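Local coordinates for protein beta-1,4-mannanase (Cryptopygus antarcticus, PDB 4OOU) that hydrolyses internal beta-1,4-mannosidic linkages in the backbones of mannans, galactomannans and glucomannans as a secreted glycoside hydrolase family 5 enzyme, at residues L39-G50 against N78-Q89; S51-A59 against S105-L116. All coordinates share one frame; numbering follows the deposited sequence.

Contact 1 of 2, residues L39-G50 against N78-Q89; sequences LSGVNFAWRSYG and NTARVWVHVEGQ
Ser-40 N donates to Asn-78 OD1 at 2.7 Å from above the amide plane, while Thr-79 OG1 donates to the same oxygen from the opposite face. Two donors thus grip the amide, whose NH2 binds Val-377 O. Val-42 begins the parallel pairing proper: its O takes Arg-81 N. These are neighbouring strands of the TIM barrel, joined through helix 58-74 in a beta-alpha-beta unit. Asn-43 and Arg-81 lie side by side inside the barrel. The arginine's extended chain carries its guanidinium to salt bridges with Glu-177 and Glu-312, the probable nucleophile; Asn-43 ND2 binds Thr-340 O. Phe-44 N then reaches Arg-81 O at 2.9 Å, and on the other side of the sheet its ring lays one face over Ala-80 CB. Past a cis peptide, Ala-45 sets CB over the five-membered ring of Trp-83, a substrate-binding residue, 3.6 Å from its centroid. Trp-46 adds an edge-to-face contact to Trp-83, planes 60° apart. Tyr-49 CG stands anti to the backbone N (chi1 179°), carrying the ring across Val-86, whose CG1 sits over its face 3.5 Å from the centroid. Gly-50 CA meets the other branch, Val-86 CG2, at 3.5 Å.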
loop_
_atom_site.group_PDB
_atom_site.type_symbol
_atom_site.label_atom_id
_atom_site.label_comp_id
_atom_site.label_asym_id
_atom_site.label_seq_id
_atom_site.Cartn_x
_atom_site.Cartn_y
_atom_site.Cartn_z
ATOM N N LEU A 39 1.980 -1.958 -12.402
ATOM C CA LEU A 39 1.940 -0.656 -11.733
ATOM C C LEU A 39 3.350 -0.033 -11.599
ATOM O O LEU A 39 4.172 -0.408 -10.742
ATOM C CB LEU A 39 1.196 -0.722 -10.404
ATOM C CG LEU A 39 -0.295 -1.087 -10.527
ATOM C CD1 LEU A 39 -1.031 -1.116 -9.189
ATOM C CD2 LEU A 39 -1.012 -0.148 -11.501
ATOM N N SER A 40 3.630 0.921 -12.483
ATOM C CA SER A 40 4.947 1.532 -12.513
ATOM C C SER A 40 4.876 2.956 -11.993
ATOM O O SER A 40 4.058 3.751 -12.460
ATOM C CB SER A 40 5.494 1.518 -13.921
ATOM O OG SER A 40 6.846 1.900 -13.871
ATOM N N GLY A 41 5.748 3.292 -11.051
ATOM C CA GLY A 41 5.625 4.546 -10.368
ATOM C C GLY A 41 6.346 4.647 -9.056
ATOM O O GLY A 41 7.345 3.969 -8.829
ATOM N N VAL A 42 5.836 5.511 -8.191
ATOM C CA VAL A 42 6.538 5.904 -6.975
ATOM C C VAL A 42 5.642 5.982 -5.749
ATOM O O VAL A 42 4.397 6.085 -5.844
ATOM C CB VAL A 42 7.161 7.299 -7.141
ATOM C CG1 VAL A 42 7.827 7.413 -8.494
ATOM C CG2 VAL A 42 6.120 8.393 -7.026
ATOM N N ASN A 43 6.308 5.975 -4.604
ATOM C CA ASN A 43 5.717 6.429 -3.371
ATOM C C ASN A 43 5.987 7.922 -3.230
ATOM O O ASN A 43 7.120 8.345 -3.450
ATOM C CB ASN A 43 6.404 5.770 -2.193
ATOM C CG ASN A 43 6.008 4.356 -2.021
ATOM O OD1 ASN A 43 5.090 4.073 -1.258
ATOM N ND2 ASN A 43 6.719 3.443 -2.684
ATOM N N PHE A 44 4.992 8.710 -2.806
ATOM C CA PHE A 44 5.255 10.124 -2.574
ATOM C C PHE A 44 6.200 10.282 -1.395
ATOM O O PHE A 44 7.251 10.955 -1.540
ATOM C CB PHE A 44 3.999 10.993 -2.451
ATOM C CG PHE A 44 3.316 11.303 -3.778
ATOM C CD1 PHE A 44 4.003 11.259 -4.998
ATOM C CD2 PHE A 44 1.968 11.677 -3.803
ATOM C CE1 PHE A 44 3.359 11.550 -6.204
ATOM C CE2 PHE A 44 1.330 11.984 -5.004
ATOM C CZ PHE A 44 2.030 11.914 -6.204
ATOM N N ALA A 45 5.891 9.698 -0.237
ATOM C CA ALA A 45 4.606 9.098 0.162
ATOM C C ALA A 45 3.784 10.154 0.892
ATOM O O ALA A 45 2.655 9.892 1.318
ATOM C CB ALA A 45 4.842 7.908 1.095
ATOM N N TRP A 46 4.385 11.330 1.084
ATOM C CA TRP A 46 3.693 12.476 1.649
ATOM C C TRP A 46 4.407 13.753 1.210
ATOM O O TRP A 46 5.433 13.715 0.549
ATOM C CB TRP A 46 3.636 12.355 3.168
ATOM C CG TRP A 46 4.978 12.236 3.781
ATOM C CD1 TRP A 46 5.842 13.257 4.050
ATOM C CD2 TRP A 46 5.640 11.034 4.170
ATOM N NE1 TRP A 46 6.995 12.766 4.601
ATOM C CE2 TRP A 46 6.901 11.402 4.692
ATOM C CE3 TRP A 46 5.291 9.674 4.145
ATOM C CZ2 TRP A 46 7.828 10.458 5.176
ATOM C CZ3 TRP A 46 6.213 8.732 4.653
ATOM C CH2 TRP A 46 7.463 9.143 5.163
ATOM N N ARG A 47 3.826 14.885 1.527
ATOM C CA ARG A 47 4.517 16.161 1.406
ATOM C C ARG A 47 4.739 16.617 2.849
ATOM O O ARG A 47 5.863 16.809 3.294
ATOM C CB ARG A 47 3.646 17.111 0.569
ATOM C CG ARG A 47 3.916 18.597 0.716
ATOM C CD ARG A 47 5.334 18.992 0.363
ATOM N NE ARG A 47 5.537 20.417 0.014
ATOM C CZ ARG A 47 4.877 21.490 0.498
ATOM N NH1 ARG A 47 3.892 21.427 1.415
ATOM N NH2 ARG A 47 5.217 22.685 0.038
ATOM N N SER A 48 3.635 16.705 3.575
ATOM C CA SER A 48 3.627 16.835 5.014
ATOM C C SER A 48 3.089 15.576 5.727
ATOM O O SER A 48 1.934 15.166 5.497
ATOM C CB SER A 48 2.789 18.045 5.400
ATOM O OG SER A 48 3.302 19.195 4.783
ATOM N N TYR A 49 3.919 15.008 6.611
ATOM C CA TYR A 49 3.735 13.630 7.122
ATOM C C TYR A 49 2.512 13.455 7.966
ATOM O O TYR A 49 2.536 13.746 9.136
ATOM C CB TYR A 49 4.984 13.211 7.926
ATOM C CG TYR A 49 4.971 11.823 8.568
ATOM C CD1 TYR A 49 5.040 10.650 7.791
ATOM C CD2 TYR A 49 4.956 11.684 9.961
ATOM C CE1 TYR A 49 5.056 9.383 8.392
ATOM C CE2 TYR A 49 4.998 10.429 10.555
ATOM C CZ TYR A 49 5.034 9.276 9.785
ATOM O OH TYR A 49 5.046 8.031 10.421
ATOM N N GLY A 50 1.426 12.992 7.379
ATOM C CA GLY A 50 0.204 12.798 8.152
ATOM C C GLY A 50 -0.712 14.001 8.184
ATOM O O GLY A 50 -1.848 13.863 8.653
ATOM N N ASN A 78 2.560 5.252 -13.838
ATOM C CA ASN A 78 1.091 5.153 -13.804
ATOM C C ASN A 78 0.472 4.974 -12.435
ATOM O O ASN A 78 -0.687 4.639 -12.346
ATOM C CB ASN A 78 0.638 4.010 -14.711
ATOM C CG ASN A 78 0.933 2.650 -14.133
ATOM O OD1 ASN A 78 1.509 2.525 -13.057
ATOM N ND2 ASN A 78 0.539 1.613 -14.851
ATOM N N THR A 79 1.240 5.190 -11.375
ATOM C CA THR A 79 0.777 4.919 -10.036
ATOM C C THR A 79 1.547 5.755 -9.028
ATOM O O THR A 79 2.743 5.934 -9.153
ATOM C CB THR A 79 0.946 3.413 -9.709
ATOM O OG1 THR A 79 0.025 2.652 -10.490
ATOM C CG2 THR A 79 0.685 3.111 -8.231
ATOM N N ALA A 80 0.833 6.238 -8.020
ATOM C CA ALA A 80 1.434 6.864 -6.853
ATOM C C ALA A 80 0.827 6.284 -5.573
ATOM O O ALA A 80 -0.392 6.201 -5.442
ATOM C CB ALA A 80 1.222 8.366 -6.895
ATOM N N ARG A 81 1.685 5.866 -4.644
ATOM C CA ARG A 81 1.255 5.408 -3.318
ATOM C C ARG A 81 1.431 6.603 -2.357
ATOM O O ARG A 81 2.510 7.245 -2.293
ATOM C CB ARG A 81 2.105 4.231 -2.889
ATOM C CG ARG A 81 1.720 3.495 -1.616
ATOM C CD ARG A 81 2.737 2.400 -1.371
ATOM N NE ARG A 81 2.497 1.631 -0.167
ATOM C CZ ARG A 81 3.294 1.574 0.897
ATOM N NH1 ARG A 81 4.432 2.280 0.961
ATOM N NH2 ARG A 81 2.961 0.779 1.907
ATOM N N VAL A 82 0.354 6.916 -1.633
ATOM C CA VAL A 82 0.333 8.117 -0.831
ATOM C C VAL A 82 -0.429 7.879 0.455
ATOM O O VAL A 82 -1.457 7.231 0.455
ATOM C CB VAL A 82 -0.259 9.292 -1.631
ATOM C CG1 VAL A 82 -1.571 8.905 -2.264
ATOM C CG2 VAL A 82 -0.415 10.539 -0.754
ATOM N N TRP A 83 0.122 8.410 1.546
ATOM C CA TRP A 83 -0.266 8.066 2.903
ATOM C C TRP A 83 -1.321 9.045 3.434
ATOM O O TRP A 83 -1.260 10.240 3.140
ATOM C CB TRP A 83 0.984 8.080 3.786
ATOM C CG TRP A 83 1.958 6.940 3.566
ATOM C CD1 TRP A 83 2.156 6.210 2.426
ATOM C CD2 TRP A 83 2.878 6.424 4.520
ATOM N NE1 TRP A 83 3.113 5.262 2.630
ATOM C CE2 TRP A 83 3.576 5.378 3.905
ATOM C CE3 TRP A 83 3.166 6.741 5.843
ATOM C CZ2 TRP A 83 4.531 4.647 4.565
ATOM C CZ3 TRP A 83 4.113 6.015 6.503
ATOM C CH2 TRP A 83 4.788 4.982 5.871
ATOM N N VAL A 84 -2.278 8.532 4.216
ATOM C CA VAL A 84 -3.423 9.327 4.707
ATOM C C VAL A 84 -3.489 9.546 6.238
ATOM O O VAL A 84 -3.068 10.605 6.727
ATOM C CB VAL A 84 -4.782 8.788 4.178
ATOM C CG1 VAL A 84 -5.884 9.829 4.416
ATOM C CG2 VAL A 84 -4.682 8.472 2.692
ATOM N N HIS A 85 -4.049 8.619 7.007
ATOM C CA HIS A 85 -4.108 8.877 8.447
ATOM C C HIS A 85 -2.690 8.939 9.061
ATOM O O HIS A 85 -2.380 9.860 9.843
ATOM C CB HIS A 85 -4.944 7.842 9.185
ATOM C CG HIS A 85 -6.289 7.630 8.592
ATOM N ND1 HIS A 85 -6.991 8.641 7.973
ATOM C CD2 HIS A 85 -7.067 6.527 8.522
ATOM C CE1 HIS A 85 -8.133 8.160 7.512
ATOM N NE2 HIS A 85 -8.208 6.883 7.846
ATOM N N VAL A 86 -1.846 7.981 8.683
ATOM C CA VAL A 86 -0.453 7.906 9.178
ATOM C C VAL A 86 -0.442 7.603 10.680
ATOM O O VAL A 86 -0.632 6.449 11.056
ATOM C CB VAL A 86 0.383 9.159 8.795
ATOM C CG1 VAL A 86 1.857 8.985 9.125
ATOM C CG2 VAL A 86 0.233 9.451 7.303
ATOM N N GLU A 87 -0.262 8.609 11.529
ATOM C CA GLU A 87 -0.134 8.405 12.979
ATOM C C GLU A 87 -1.148 9.279 13.682
ATOM O O GLU A 87 -0.893 9.783 14.749
ATOM C CB GLU A 87 1.307 8.737 13.490
ATOM C CG GLU A 87 2.377 7.742 13.092
ATOM C CD GLU A 87 3.737 8.008 13.760
ATOM O OE1 GLU A 87 4.656 8.463 13.060
ATOM O OE2 GLU A 87 3.932 7.767 14.975
ATOM N N GLY A 88 -2.307 9.473 13.079
ATOM C CA GLY A 88 -3.370 10.268 13.694
ATOM C C GLY A 88 -3.129 11.761 13.795
ATOM O O GLY A 88 -3.841 12.453 14.507
ATOM N N GLN A 89 -2.129 12.277 13.111
ATOM C CA GLN A 89 -1.757 13.663 13.309
ATOM C C GLN A 89 -2.878 14.672 13.022
ATOM O O GLN A 89 -2.962 15.731 13.683
ATOM C CB GLN A 89 -0.554 13.993 12.436
ATOM C CG GLN A 89 0.699 13.274 12.886
ATOM C CD GLN A 89 1.026 12.082 12.033
ATOM O OE1 GLN A 89 0.134 11.370 11.560
ATOM N NE2 GLN A 89 2.321 11.854 11.818
HETATM O O HOH W 1 0.525 12.403 4.340
#

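Contact 2 of 2, residues S51-A59 against S105-L116; sequences SDFGNGQYA and SKKTLINDLSDL
Phe-53 and Tyr-58 pack against one side of helix 109-122, joining the loop that leads into helix 58-74 to the next helix of the TIM barrel's outer layer. The apolar part centres on Phe-53. Leu-113 CD2 stands almost squarely over the middle of its ring, a CH-pi contact 3.5 Å from the centroid and 7° off the normal. Leu-116 CD2 meets the rim near the ring plane, 3.5 Å from Phe-53 CZ, and Leu-109 CD1 touches CB. Deeper in, the same phenylalanine rests on Val-82 of the barrel strand.

Tyr-58 and Asp-112 run antiparallel alongside one another, Asp-112 CB packing against Tyr-58 CB and CG. Here the backbone takes part too: Asp-112 O lies over the tyrosine face, toward its rim, while Leu-116 CB packs beside CE1.

Hydrogen bonds fix both ends. The Type I' turn Gly-54 to Gln-57 presents Asn-55 to the residues before the helix, where OD1 accepts two donors: Lys-106 N, in a practically straight N-H...O bond of 3.3 Å, and Ser-105 OG at 2.9 Å from above the amide plane. Water 2 accepts from Asn-55 ND2 and Ser-105 N. Asp-104 ties the turn to the helix start as well, accepting from Asn-55 N and Leu-109 N. At the far end, with chi1 at -177°, the Tyr-58 ring swings away from its own backbone N and runs along the helix toward Asp-115; that carboxylate also pairs with Lys-66. Tyr-58 OH donates to Asp-115 OD2 at 2.9 Å, on the anti lone pair.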
loop_
_atom_site.group_PDB
_atom_site.type_symbol
_atom_site.label_atom_id
_atom_site.label_comp_id
_atom_site.label_asym_id
_atom_site.label_seq_id
_atom_site.Cartn_x
_atom_site.Cartn_y
_atom_site.Cartn_z
ATOM N N SER A 51 -0.235 15.161 7.688
ATOM C CA SER A 51 -1.066 16.377 7.506
ATOM C C SER A 51 -1.313 16.879 6.041
ATOM O O SER A 51 -1.511 18.078 5.814
ATOM C CB SER A 51 -0.531 17.523 8.364
ATOM O OG SER A 51 0.778 17.880 8.010
ATOM N N ASP A 52 -1.358 15.966 5.073
ATOM C CA ASP A 52 -1.542 16.328 3.684
ATOM C C ASP A 52 -2.990 16.599 3.402
ATOM O O ASP A 52 -3.310 17.506 2.651
ATOM C CB ASP A 52 -1.114 15.202 2.758
ATOM C CG ASP A 52 0.380 15.164 2.519
ATOM O OD1 ASP A 52 1.039 16.219 2.585
ATOM O OD2 ASP A 52 0.876 14.045 2.247
ATOM N N PHE A 53 -3.849 15.762 3.973
ATOM C CA PHE A 53 -5.281 15.897 3.882
ATOM C C PHE A 53 -5.950 16.076 5.264
ATOM O O PHE A 53 -5.487 15.503 6.279
ATOM C CB PHE A 53 -5.829 14.632 3.278
ATOM C CG PHE A 53 -5.066 14.142 2.092
ATOM C CD1 PHE A 53 -5.407 14.563 0.812
ATOM C CD2 PHE A 53 -4.029 13.226 2.257
ATOM C CE1 PHE A 53 -4.711 14.091 -0.276
ATOM C CE2 PHE A 53 -3.325 12.744 1.170
ATOM C CZ PHE A 53 -3.670 13.174 -0.104
ATOM N N GLY A 54 -7.058 16.827 5.283
ATOM C CA GLY A 54 -7.790 17.139 6.516
ATOM C C GLY A 54 -7.395 18.494 7.076
ATOM O O GLY A 54 -6.299 19.007 6.745
ATOM N N ASN A 55 -8.273 19.070 7.919
ATOM C CA ASN A 55 -8.001 20.332 8.655
ATOM C C ASN A 55 -7.446 21.407 7.733
ATOM O O ASN A 55 -6.451 22.073 8.025
ATOM C CB ASN A 55 -7.060 20.099 9.845
ATOM C CG ASN A 55 -7.704 19.266 10.957
ATOM O OD1 ASN A 55 -8.924 19.073 10.987
ATOM N ND2 ASN A 55 -6.883 18.786 11.893
ATOM N N GLY A 56 -8.099 21.526 6.583
ATOM C CA GLY A 56 -7.734 22.466 5.557
ATOM C C GLY A 56 -6.284 22.487 5.172
ATOM O O GLY A 56 -5.809 23.517 4.709
ATOM N N GLN A 57 -5.580 21.369 5.336
ATOM C CA GLN A 57 -4.108 21.355 5.130
ATOM C C GLN A 57 -3.740 21.071 3.684
ATOM O O GLN A 57 -2.601 21.238 3.274
ATOM C CB GLN A 57 -3.422 20.320 6.045
ATOM C CG GLN A 57 -3.562 20.596 7.533
ATOM C CD GLN A 57 -2.905 21.878 7.978
ATOM O OE1 GLN A 57 -1.889 22.314 7.421
ATOM N NE2 GLN A 57 -3.464 22.485 9.009
ATOM N N TYR A 58 -4.724 20.636 2.914
ATOM C CA TYR A 58 -4.519 20.294 1.520
ATOM C C TYR A 58 -4.275 21.511 0.648
ATOM O O TYR A 58 -3.613 21.391 -0.392
ATOM C CB TYR A 58 -5.731 19.539 1.034
ATOM C CG TYR A 58 -5.675 19.031 -0.382
ATOM C CD1 TYR A 58 -5.041 17.839 -0.690
ATOM C CD2 TYR A 58 -6.301 19.702 -1.406
ATOM C CE1 TYR A 58 -5.020 17.346 -1.988
ATOM C CE2 TYR A 58 -6.271 19.215 -2.698
ATOM C CZ TYR A 58 -5.631 18.032 -2.984
ATOM O OH TYR A 58 -5.613 17.530 -4.276
ATOM N N ALA A 59 -4.804 22.668 1.047
ATOM C CA ALA A 59 -4.540 23.933 0.317
ATOM C C ALA A 59 -3.046 24.241 0.239
ATOM O O ALA A 59 -2.585 24.881 -0.694
ATOM C CB ALA A 59 -5.287 25.110 0.939
ATOM N N SER A 105 -11.369 17.195 12.148
ATOM C CA SER A 105 -12.244 18.107 12.895
ATOM C C SER A 105 -12.900 19.140 11.973
ATOM O O SER A 105 -14.105 19.411 12.118
ATOM C CB SER A 105 -11.511 18.785 14.049
ATOM O OG SER A 105 -10.225 19.175 13.624
ATOM N N LYS A 106 -12.128 19.677 11.018
ATOM C CA LYS A 106 -12.687 20.554 9.950
ATOM C C LYS A 106 -13.538 19.816 8.884
ATOM O O LYS A 106 -14.067 20.480 8.013
ATOM C CB LYS A 106 -11.580 21.350 9.221
ATOM C CG LYS A 106 -11.193 22.707 9.807
ATOM C CD LYS A 106 -10.204 22.566 10.978
ATOM C CE LYS A 106 -9.864 23.883 11.685
ATOM N NZ LYS A 106 -8.773 24.632 11.002
ATOM N N LYS A 107 -13.636 18.478 8.928
ATOM C CA LYS A 107 -14.400 17.697 7.939
ATOM C C LYS A 107 -14.072 18.070 6.485
ATOM O O LYS A 107 -14.944 18.270 5.633
ATOM C CB LYS A 107 -15.916 17.820 8.175
ATOM C CG LYS A 107 -16.452 17.057 9.368
ATOM C CD LYS A 107 -17.968 17.215 9.468
ATOM C CE LYS A 107 -18.429 17.188 10.922
ATOM N NZ LYS A 107 -19.504 16.188 11.204
ATOM N N THR A 108 -12.785 18.091 6.219
ATOM C CA THR A 108 -12.208 18.454 4.932
ATOM C C THR A 108 -11.644 17.243 4.155
ATOM O O THR A 108 -11.451 17.322 2.932
ATOM C CB THR A 108 -11.088 19.470 5.245
ATOM O OG1 THR A 108 -11.631 20.790 5.203
ATOM C CG2 THR A 108 -9.896 19.364 4.335
ATOM N N LEU A 109 -11.386 16.135 4.849
ATOM C CA LEU A 109 -10.612 15.013 4.270
ATOM C C LEU A 109 -11.171 14.466 2.967
ATOM O O LEU A 109 -10.427 14.314 2.000
ATOM C CB LEU A 109 -10.515 13.834 5.244
ATOM C CG LEU A 109 -9.609 12.704 4.759
ATOM C CD1 LEU A 109 -8.277 12.721 5.473
ATOM C CD2 LEU A 109 -10.257 11.360 4.979
ATOM N N ILE A 110 -12.467 14.151 2.948
ATOM C CA ILE A 110 -13.056 13.491 1.786
ATOM C C ILE A 110 -12.931 14.395 0.560
ATOM O O ILE A 110 -12.466 13.953 -0.475
ATOM C CB ILE A 110 -14.501 13.000 2.051
ATOM C CG1 ILE A 110 -14.487 11.937 3.160
ATOM C CG2 ILE A 110 -15.114 12.360 0.816
ATOM C CD1 ILE A 110 -15.857 11.421 3.543
ATOM N N ASN A 111 -13.263 15.673 0.673
ATOM C CA ASN A 111 -13.021 16.573 -0.469
ATOM C C ASN A 111 -11.539 16.674 -0.850
ATOM O O ASN A 111 -11.187 16.657 -2.037
ATOM C CB ASN A 111 -13.563 17.980 -0.205
ATOM C CG ASN A 111 -15.026 17.977 0.132
ATOM O OD1 ASN A 111 -15.836 17.209 -0.439
ATOM N ND2 ASN A 111 -15.388 18.825 1.079
ATOM N N ASP A 112 -10.667 16.785 0.148
ATOM C CA ASP A 112 -9.226 16.850 -0.144
ATOM C C ASP A 112 -8.751 15.659 -0.936
ATOM O O ASP A 112 -8.054 15.823 -1.931
ATOM C CB ASP A 112 -8.425 16.974 1.141
ATOM C CG ASP A 112 -8.546 18.326 1.751
ATOM O OD1 ASP A 112 -9.156 19.213 1.105
ATOM O OD2 ASP A 112 -8.030 18.501 2.865
ATOM N N LEU A 113 -9.149 14.463 -0.515
ATOM C CA LEU A 113 -8.838 13.268 -1.295
ATOM C C LEU A 113 -9.538 13.308 -2.691
ATOM O O LEU A 113 -8.913 13.066 -3.743
ATOM C CB LEU A 113 -9.180 11.992 -0.499
ATOM C CG LEU A 113 -8.353 11.760 0.801
ATOM C CD1 LEU A 113 -9.029 10.751 1.718
ATOM C CD2 LEU A 113 -6.910 11.318 0.593
ATOM N N SER A 114 -10.832 13.618 -2.684
ATOM C CA SER A 114 -11.660 13.748 -3.912
ATOM C C SER A 114 -10.894 14.627 -4.912
ATOM O O SER A 114 -10.642 14.223 -6.047
ATOM C CB SER A 114 -13.025 14.352 -3.515
ATOM O OG SER A 114 -14.125 13.898 -4.299
ATOM N N ASP A 115 -10.437 15.796 -4.468
ATOM C CA ASP A 115 -9.685 16.681 -5.365
ATOM C C ASP A 115 -8.480 15.986 -5.990
ATOM O O ASP A 115 -8.244 16.066 -7.201
ATOM C CB ASP A 115 -9.192 17.939 -4.638
ATOM C CG ASP A 115 -8.672 19.009 -5.602
ATOM O OD1 ASP A 115 -9.473 19.759 -6.177
ATOM O OD2 ASP A 115 -7.455 19.107 -5.785
ATOM N N LEU A 116 -7.707 15.317 -5.147
ATOM C CA LEU A 116 -6.421 14.782 -5.583
ATOM C C LEU A 116 -6.693 13.667 -6.544
ATOM O O LEU A 116 -5.978 13.542 -7.537
ATOM C CB LEU A 116 -5.558 14.285 -4.414
ATOM C CG LEU A 116 -4.100 13.927 -4.788
ATOM C CD1 LEU A 116 -3.276 15.051 -5.425
ATOM C CD2 LEU A 116 -3.354 13.427 -3.571
HETATM O O HOH W 2 -8.421 16.662 12.765
#

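How the contacts relate
Contact 1 belongs to the barrel core and contact 2 to its partly buried outer layer, with centres about 14 Å apart. Helix 58-74 connects them: it links the two strands of contact 1, and its N-terminal end packs in contact 2. Their segments alternate along the chain, and they touch directly, Phe-53 CE2 lying 3.8 Å from Trp-83 O and Asp-52 OD2 probably accepting from Arg-47 N. Contact 1 combines parallel-strand backbone pairing with an inward-facing arginine that is paired with acidic residues of other strands, and with aromatic residues at the substrate-binding side. Contact 2 has no strand pairing; it relies on leucines around one phenylalanine, with polar side-chain bonds toward the surface.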